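Protein STE5 (Saccharomyces cerevisiae, PDB 3FZE) is a scaffold of the yeast pheromone response whose minimal scaffold domain cocatalyses phosphorylation of the MAP kinase Fus3 by Ste7. Local coordinates at residues N144-D156 / I161-V173. Residues are numbered along the deposited sequence; the frame is centred on the assembly and turned at random.
Sequences NELKIKVGYLNVD and IDELVEASSWTFV
In the vWA-like alpha/beta/alpha fold, strand 165-167 pairs in parallel with strand 145-150 and forms the last strand at one end of the sheet, while strand 111-117 flanks 145-150 on its other side. Lys147 O accepts from Val165 N, Val165 O from Lys149 N (2.7 Å), Lys149 O from Ala167 N, and Ala167 O from Gly151 N, the zigzag ladder of a parallel pair. Water 1 continues it, linking Glu145 O and Lys147 N to Glu163 O.

On one face Ile148, Val150, Val165 and Ala167 are apolar, as suits a side where helix 170-180 packs on Ile148 and Val150 and helix 2-14 touches Val165. Ile148 and Val173 meet tip to tip (CG2 to CG2, 3.9 Å), and beta-branched Val150 sets CG1 over the five-membered ring of Trp170, a CH-pi contact 4.1 Å from the centroid. Ser169 N-caps helix 170-180, its OG accepting from Phe172 N.

The other face carries the charged Lys149 and Glu166, with Leu164 and Leu153 beside them. Glu166, extended beyond CG, reaches the turn after strand 145-150, where OE1 takes the N-H of Leu153 (2.8 Å, 171° at the hydrogen) from above the carboxylate plane; OE1 also lies at the edge of the Tyr152 ring. With an alanine here, Leu153 N-H would probably lose this acceptor and a gap would open beside the Tyr152 ring edge and the Leu153 side chain. At Gly151, phi of 104° would jam a CB against the preceding carbonyl oxygen, so the lack of a side chain fits the turn. Across the ring of Tyr152, Ala167 O lies over one face, offset toward the rim, and OH hydrogen-bonds water 2, which accepts from Ser168 N at 3.0 Å.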
ATOM      1  N   ASN A 144      -5.770  -6.691 -10.991  1.00 56.98           N
ATOM      2  CA  ASN A 144      -4.682  -6.585 -10.026  1.00 48.83           C
ATOM      3  C   ASN A 144      -4.865  -5.357  -9.146  1.00 46.00           C
ATOM      4  O   ASN A 144      -4.073  -4.417  -9.219  1.00 34.91           O
ATOM      5  CB  ASN A 144      -3.339  -6.527 -10.743  1.00 43.84           C
ATOM      6  N   GLU A 145      -5.912  -5.365  -8.325  1.00 43.25           N
ATOM      7  CA  GLU A 145      -6.215  -4.232  -7.452  1.00 44.71           C
ATOM      8  C   GLU A 145      -6.674  -4.701  -6.073  1.00 37.71           C
ATOM      9  O   GLU A 145      -7.812  -5.131  -5.892  1.00 45.15           O
ATOM     10  CB  GLU A 145      -7.276  -3.349  -8.090  1.00 49.47           C
ATOM     11  CG  GLU A 145      -7.945  -2.395  -7.126  1.00 53.32           C
ATOM     12  CD  GLU A 145      -9.295  -1.951  -7.627  1.00 46.36           C
ATOM     13  OE1 GLU A 145      -9.401  -1.670  -8.837  1.00 49.47           O
ATOM     14  OE2 GLU A 145     -10.248  -1.890  -6.820  1.00 40.41           O
ATOM     15  N   LEU A 146      -5.779  -4.602  -5.100  1.00 28.22           N
ATOM     16  CA  LEU A 146      -5.971  -5.233  -3.800  1.00 27.32           C
ATOM     17  C   LEU A 146      -6.232  -4.203  -2.698  1.00 25.26           C
ATOM     18  O   LEU A 146      -5.502  -3.229  -2.566  1.00 27.50           O
ATOM     19  CB  LEU A 146      -4.746  -6.108  -3.503  1.00 28.30           C
ATOM     20  CG  LEU A 146      -4.315  -6.553  -2.114  1.00 37.85           C
ATOM     21  CD1 LEU A 146      -3.325  -7.704  -2.242  1.00 40.44           C
ATOM     22  CD2 LEU A 146      -3.684  -5.387  -1.397  1.00 49.77           C
ATOM     23  N   LYS A 147      -7.284  -4.425  -1.917  1.00 25.81           N
ATOM     24  CA  LYS A 147      -7.670  -3.503  -0.853  1.00 23.32           C
ATOM     25  C   LYS A 147      -7.686  -4.236   0.477  1.00 24.31           C
ATOM     26  O   LYS A 147      -8.460  -5.179   0.663  1.00 28.59           O
ATOM     27  CB  LYS A 147      -9.047  -2.908  -1.138  1.00 27.10           C
ATOM     28  CG  LYS A 147      -9.110  -2.085  -2.410  1.00 27.28           C
ATOM     29  CD  LYS A 147     -10.529  -1.626  -2.698  1.00 34.38           C
ATOM     30  CE  LYS A 147     -10.619  -0.951  -4.053  1.00 46.10           C
ATOM     31  NZ  LYS A 147     -12.034  -0.718  -4.473  1.00 52.13           N
ATOM     32  N   ILE A 148      -6.829  -3.809   1.398  1.00 21.64           N
ATOM     33  CA  ILE A 148      -6.655  -4.525   2.656  1.00 22.07           C
ATOM     34  C   ILE A 148      -6.800  -3.634   3.883  1.00 18.92           C
ATOM     35  O   ILE A 148      -6.177  -2.573   3.990  1.00 22.83           O
ATOM     36  CB  ILE A 148      -5.291  -5.251   2.738  1.00 24.00           C
ATOM     37  CG1 ILE A 148      -5.105  -6.207   1.555  1.00 24.56           C
ATOM     38  CG2 ILE A 148      -5.175  -6.011   4.056  1.00 22.00           C
ATOM     39  CD1 ILE A 148      -3.710  -6.831   1.495  1.00 21.99           C
ATOM     40  N   LYS A 149      -7.629  -4.085   4.814  0.50 24.86           N
ATOM     41  CA  LYS A 149      -7.838  -3.374   6.060  0.50 24.18           C
ATOM     42  C   LYS A 149      -7.049  -4.067   7.165  0.50 23.81           C
ATOM     43  O   LYS A 149      -7.274  -5.241   7.462  0.50 24.23           O
ATOM     44  CB  LYS A 149      -9.330  -3.339   6.398  0.50 23.14           C
ATOM     45  CG  LYS A 149      -9.749  -2.182   7.285  0.50 24.46           C
ATOM     46  CD  LYS A 149      -9.118  -2.284   8.654  0.50 25.11           C
ATOM     47  CE  LYS A 149      -9.635  -1.202   9.581  0.50 25.31           C
ATOM     48  NZ  LYS A 149      -9.123  -1.422  10.951  0.50 17.53           N
ATOM     49  N   VAL A 150      -6.111  -3.338   7.760  1.00 18.97           N
ATOM     50  CA  VAL A 150      -5.363  -3.847   8.900  1.00 22.26           C
ATOM     51  C   VAL A 150      -6.137  -3.547  10.187  1.00 23.36           C
ATOM     52  O   VAL A 150      -6.457  -2.395  10.477  1.00 25.02           O
ATOM     53  CB  VAL A 150      -3.952  -3.247   8.958  1.00 19.34           C
ATOM     54  CG1 VAL A 150      -3.273  -3.619  10.263  1.00 21.56           C
ATOM     55  CG2 VAL A 150      -3.140  -3.714   7.753  1.00 18.10           C
ATOM     56  N   GLY A 151      -6.451  -4.595  10.938  1.00 24.87           N
ATOM     57  CA  GLY A 151      -7.298  -4.482  12.114  1.00 23.53           C
ATOM     58  C   GLY A 151      -8.688  -5.003  11.798  1.00 29.93           C
ATOM     59  O   GLY A 151      -9.395  -4.436  10.963  1.00 32.33           O
ATOM     60  N   TYR A 152      -9.078  -6.092  12.451  1.00 35.87           N
ATOM     61  CA  TYR A 152     -10.340  -6.753  12.130  1.00 40.44           C
ATOM     62  C   TYR A 152     -11.549  -5.884  12.445  1.00 43.86           C
ATOM     63  O   TYR A 152     -11.545  -5.117  13.409  1.00 43.21           O
ATOM     64  CB  TYR A 152     -10.453  -8.103  12.843  1.00 45.09           C
ATOM     65  CG  TYR A 152      -9.462  -9.137  12.352  1.00 46.67           C
ATOM     66  CD1 TYR A 152      -9.386  -9.470  11.005  1.00 48.56           C
ATOM     67  CD2 TYR A 152      -8.615  -9.793  13.239  1.00 47.80           C
ATOM     68  CE1 TYR A 152      -8.485 -10.418  10.551  1.00 45.84           C
ATOM     69  CE2 TYR A 152      -7.711 -10.748  12.794  1.00 45.04           C
ATOM     70  CZ  TYR A 152      -7.651 -11.054  11.450  1.00 43.22           C
ATOM     71  OH  TYR A 152      -6.755 -12.001  11.000  1.00 45.39           O
ATOM     72  N   LEU A 153     -12.583  -6.014  11.622  1.00 40.28           N
ATOM     73  CA  LEU A 153     -13.790  -5.215  11.764  1.00 46.69           C
ATOM     74  C   LEU A 153     -14.940  -6.061  12.286  1.00 54.37           C
ATOM     75  O   LEU A 153     -15.061  -7.238  11.945  1.00 45.60           O
ATOM     76  CB  LEU A 153     -14.185  -4.615  10.415  1.00 43.48           C
ATOM     77  CG  LEU A 153     -13.100  -3.844   9.662  1.00 36.99           C
ATOM     78  CD1 LEU A 153     -13.509  -3.614   8.214  1.00 37.36           C
ATOM     79  CD2 LEU A 153     -12.796  -2.534  10.364  1.00 37.80           C
ATOM     80  N   ASN A 154     -15.780  -5.455  13.118  1.00 58.75           N
ATOM     81  CA  ASN A 154     -17.032  -6.080  13.527  1.00 70.02           C
ATOM     82  C   ASN A 154     -18.211  -5.371  12.871  1.00 70.46           C
ATOM     83  O   ASN A 154     -19.319  -5.347  13.406  1.00 78.84           O
ATOM     84  CB  ASN A 154     -17.175  -6.105  15.052  1.00 76.40           C
ATOM     85  CG  ASN A 154     -17.062  -4.728  15.676  1.00 82.57           C
ATOM     86  OD1 ASN A 154     -16.879  -3.729  14.981  1.00 84.79           O
ATOM     87  ND2 ASN A 154     -17.170  -4.669  16.998  1.00 84.63           N
ATOM     88  N   VAL A 155     -17.948  -4.789  11.705  1.00 62.33           N
ATOM     89  CA  VAL A 155     -18.972  -4.133  10.901  1.00 62.12           C
ATOM     90  C   VAL A 155     -18.836  -4.579   9.448  1.00 63.29           C
ATOM     91  O   VAL A 155     -17.729  -4.623   8.903  1.00 53.02           O
ATOM     92  CB  VAL A 155     -18.861  -2.598  10.977  1.00 57.01           C
ATOM     93  CG1 VAL A 155     -19.892  -1.943  10.067  1.00 53.62           C
ATOM     94  CG2 VAL A 155     -19.023  -2.120  12.416  1.00 53.04           C
ATOM     95  N   ASP A 156     -19.961  -4.914   8.826  1.00 70.19           N
ATOM     96  CA  ASP A 156     -19.955  -5.440   7.466  1.00 77.65           C
ATOM     97  C   ASP A 156     -19.953  -4.329   6.423  1.00 73.43           C
ATOM     98  O   ASP A 156     -20.864  -3.502   6.382  1.00 69.49           O
ATOM     99  CB  ASP A 156     -21.156  -6.360   7.243  1.00 91.81           C
ATOM    100  CG  ASP A 156     -21.185  -6.954   5.847  1.00 99.64           C
ATOM    101  OD1 ASP A 156     -20.161  -6.863   5.136  1.00 97.50           O
ATOM    102  OD2 ASP A 156     -22.232  -7.513   5.460  1.00107.52           O
ATOM    103  N   ILE A 161     -17.735  -1.509  -0.429  1.00 61.20           N
ATOM    104  CA  ILE A 161     -16.463  -2.094  -0.837  1.00 50.86           C
ATOM    105  C   ILE A 161     -16.619  -3.546  -1.277  1.00 50.29           C
ATOM    106  O   ILE A 161     -17.072  -4.396  -0.511  1.00 48.45           O
ATOM    107  CB  ILE A 161     -15.409  -1.999   0.282  1.00 41.52           C
ATOM    108  CG1 ILE A 161     -15.419  -0.596   0.898  1.00 37.88           C
ATOM    109  CG2 ILE A 161     -14.030  -2.357  -0.259  1.00 34.14           C
ATOM    110  CD1 ILE A 161     -14.571  -0.466   2.143  1.00 39.80           C
ATOM    111  N   ASP A 162     -16.235  -3.820  -2.519  1.00 55.44           N
ATOM    112  CA  ASP A 162     -16.359  -5.156  -3.091  1.00 70.74           C
ATOM    113  C   ASP A 162     -15.556  -6.206  -2.322  1.00 76.19           C
ATOM    114  O   ASP A 162     -15.969  -6.671  -1.260  1.00 81.15           O
ATOM    115  CB  ASP A 162     -15.941  -5.143  -4.565  1.00 75.77           C
ATOM    116  CG  ASP A 162     -14.533  -4.607  -4.775  1.00 78.46           C
ATOM    117  OD1 ASP A 162     -13.888  -4.196  -3.786  1.00 76.79           O
ATOM    118  OD2 ASP A 162     -14.068  -4.601  -5.933  1.00 82.40           O
ATOM    119  N   GLU A 163     -14.406  -6.574  -2.874  1.00 72.35           N
ATOM    120  CA  GLU A 163     -13.565  -7.608  -2.292  1.00 68.33           C
ATOM    121  C   GLU A 163     -12.581  -7.042  -1.273  1.00 52.49           C
ATOM    122  O   GLU A 163     -11.365  -7.141  -1.442  1.00 43.38           O
ATOM    123  CB  GLU A 163     -12.833  -8.366  -3.398  1.00 79.14           C
ATOM    124  CG  GLU A 163     -13.744  -9.298  -4.184  1.00 90.22           C
ATOM    125  CD  GLU A 163     -13.431  -9.318  -5.666  1.00 96.78           C
ATOM    126  OE1 GLU A 163     -13.039  -8.263  -6.207  1.00 94.56           O
ATOM    127  OE2 GLU A 163     -13.588 -10.387  -6.293  1.00102.70           O
ATOM    128  N   LEU A 164     -13.123  -6.442  -0.217  1.00 42.45           N
ATOM    129  CA  LEU A 164     -12.318  -5.978   0.902  1.00 35.08           C
ATOM    130  C   LEU A 164     -11.657  -7.175   1.586  1.00 36.87           C
ATOM    131  O   LEU A 164     -12.261  -8.238   1.712  1.00 41.52           O
ATOM    132  CB  LEU A 164     -13.193  -5.208   1.900  1.00 31.43           C
ATOM    133  CG  LEU A 164     -12.520  -4.783   3.212  1.00 33.74           C
ATOM    134  CD1 LEU A 164     -11.442  -3.735   2.963  1.00 36.26           C
ATOM    135  CD2 LEU A 164     -13.558  -4.266   4.197  1.00 38.12           C
ATOM    136  N   VAL A 165     -10.413  -7.002   2.016  1.00 33.54           N
ATOM    137  CA  VAL A 165      -9.684  -8.059   2.700  1.00 29.37           C
ATOM    138  C   VAL A 165      -9.230  -7.563   4.063  1.00 30.64           C
ATOM    139  O   VAL A 165      -8.704  -6.458   4.174  1.00 27.19           O
ATOM    140  CB  VAL A 165      -8.445  -8.496   1.887  1.00 30.67           C
ATOM    141  CG1 VAL A 165      -7.564  -9.425   2.710  1.00 34.83           C
ATOM    142  CG2 VAL A 165      -8.875  -9.167   0.588  1.00 40.19           C
ATOM    143  N   GLU A 166      -9.430  -8.374   5.097  1.00 27.12           N
ATOM    144  CA  GLU A 166      -9.043  -7.978   6.451  1.00 31.91           C
ATOM    145  C   GLU A 166      -7.830  -8.748   6.950  1.00 28.84           C
ATOM    146  O   GLU A 166      -7.688  -9.942   6.691  1.00 31.63           O
ATOM    147  CB  GLU A 166     -10.206  -8.145   7.431  1.00 31.23           C
ATOM    148  CG  GLU A 166     -11.295  -7.092   7.290  1.00 40.85           C
ATOM    149  CD  GLU A 166     -12.496  -7.372   8.174  1.00 53.47           C
ATOM    150  OE1 GLU A 166     -12.303  -7.702   9.365  1.00 54.67           O
ATOM    151  OE2 GLU A 166     -13.637  -7.261   7.677  1.00 60.12           O
ATOM    152  N   ALA A 167      -6.954  -8.064   7.675  1.00 26.35           N
ATOM    153  CA  ALA A 167      -5.743  -8.696   8.179  1.00 26.78           C
ATOM    154  C   ALA A 167      -5.429  -8.241   9.596  1.00 28.64           C
ATOM    155  O   ALA A 167      -5.835  -7.158  10.014  1.00 28.44           O
ATOM    156  CB  ALA A 167      -4.579  -8.400   7.260  1.00 25.01           C
ATOM    157  N   SER A 168      -4.681  -9.066  10.322  1.00 24.69           N
ATOM    158  CA  SER A 168      -4.444  -8.835  11.742  1.00 32.81           C
ATOM    159  C   SER A 168      -3.430  -7.727  12.027  1.00 30.98           C
ATOM    160  O   SER A 168      -3.571  -6.987  13.001  1.00 28.94           O
ATOM    161  CB  SER A 168      -3.988 -10.129  12.418  1.00 35.33           C
ATOM    162  OG  SER A 168      -2.751 -10.556  11.884  1.00 31.57           O
ATOM    163  N   SER A 169      -2.406  -7.622  11.192  1.00 24.16           N
ATOM    164  CA  SER A 169      -1.346  -6.654  11.438  1.00 23.11           C
ATOM    165  C   SER A 169      -0.661  -6.206  10.162  1.00 19.88           C
ATOM    166  O   SER A 169      -0.752  -6.872   9.120  1.00 19.66           O
ATOM    167  CB  SER A 169      -0.304  -7.229  12.407  1.00 23.96           C
ATOM    168  OG  SER A 169       0.474  -8.256  11.797  1.00 21.96           O
ATOM    169  N   TRP A 170       0.044  -5.082  10.256  1.00 18.93           N
ATOM    170  CA  TRP A 170       0.924  -4.632   9.183  1.00 18.08           C
ATOM    171  C   TRP A 170       1.979  -5.682   8.861  1.00 18.26           C
ATOM    172  O   TRP A 170       2.329  -5.898   7.699  1.00 20.29           O
ATOM    173  CB  TRP A 170       1.615  -3.316   9.572  1.00 17.83           C
ATOM    174  CG  TRP A 170       0.681  -2.137   9.592  1.00 16.87           C
ATOM    175  CD1 TRP A 170       0.107  -1.566  10.696  1.00 17.70           C
ATOM    176  CD2 TRP A 170       0.195  -1.398   8.463  1.00 17.24           C
ATOM    177  NE1 TRP A 170      -0.694  -0.518  10.326  1.00 20.79           N
ATOM    178  CE2 TRP A 170      -0.664  -0.393   8.963  1.00 18.16           C
ATOM    179  CE3 TRP A 170       0.405  -1.481   7.079  1.00 14.15           C
ATOM    180  CZ2 TRP A 170      -1.309   0.522   8.130  1.00 17.72           C
ATOM    181  CZ3 TRP A 170      -0.242  -0.570   6.255  1.00 21.28           C
ATOM    182  CH2 TRP A 170      -1.087   0.415   6.783  1.00 19.73           C
ATOM    183  N   THR A 171       2.495  -6.329   9.896  1.00 17.22           N
ATOM    184  CA  THR A 171       3.552  -7.311   9.715  1.00 21.95           C
ATOM    185  C   THR A 171       3.064  -8.477   8.862  1.00 21.50           C
ATOM    186  O   THR A 171       3.739  -8.887   7.915  1.00 18.87           O
ATOM    187  CB  THR A 171       4.082  -7.806  11.072  1.00 22.79           C
ATOM    188  OG1 THR A 171       4.779  -6.736  11.724  1.00 21.83           O
ATOM    189  CG2 THR A 171       5.035  -8.985  10.886  1.00 19.98           C
ATOM    190  N   PHE A 172       1.880  -8.994   9.178  1.00 20.98           N
ATOM    191  CA  PHE A 172       1.364 -10.137   8.430  1.00 20.39           C
ATOM    192  C   PHE A 172       1.119  -9.790   6.968  1.00 20.91           C
ATOM    193  O   PHE A 172       1.522 -10.533   6.075  1.00 21.05           O
ATOM    194  CB  PHE A 172       0.078 -10.699   9.049  1.00 23.16           C
ATOM    195  CG  PHE A 172      -0.501 -11.835   8.262  1.00 32.79           C
ATOM    196  CD1 PHE A 172      -0.055 -13.127   8.463  1.00 29.31           C
ATOM    197  CD2 PHE A 172      -1.454 -11.602   7.284  1.00 44.77           C
ATOM    198  CE1 PHE A 172      -0.565 -14.175   7.720  1.00 41.00           C
ATOM    199  CE2 PHE A 172      -1.966 -12.643   6.536  1.00 46.57           C
ATOM    200  CZ  PHE A 172      -1.519 -13.929   6.755  1.00 43.39           C
ATOM    201  N   VAL A 173       0.466  -8.657   6.728  1.00 21.52           N
ATOM    202  CA  VAL A 173       0.176  -8.221   5.367  1.00 17.27           C
ATOM    203  C   VAL A 173       1.449  -8.034   4.555  1.00 17.23           C
ATOM    204  O   VAL A 173       1.581  -8.558   3.442  1.00 18.01           O
ATOM    205  CB  VAL A 173      -0.602  -6.892   5.357  1.00 22.69           C
ATOM    206  CG1 VAL A 173      -0.703  -6.342   3.938  1.00 24.35           C
ATOM    207  CG2 VAL A 173      -1.985  -7.089   5.948  1.00 22.82           C
TER
HETATM  208  O   HOH W   1      -9.612  -5.795  -3.208  1.00 37.75           O
HETATM  209  O   HOH W   2      -4.454 -11.805   9.187  1.00 39.28           O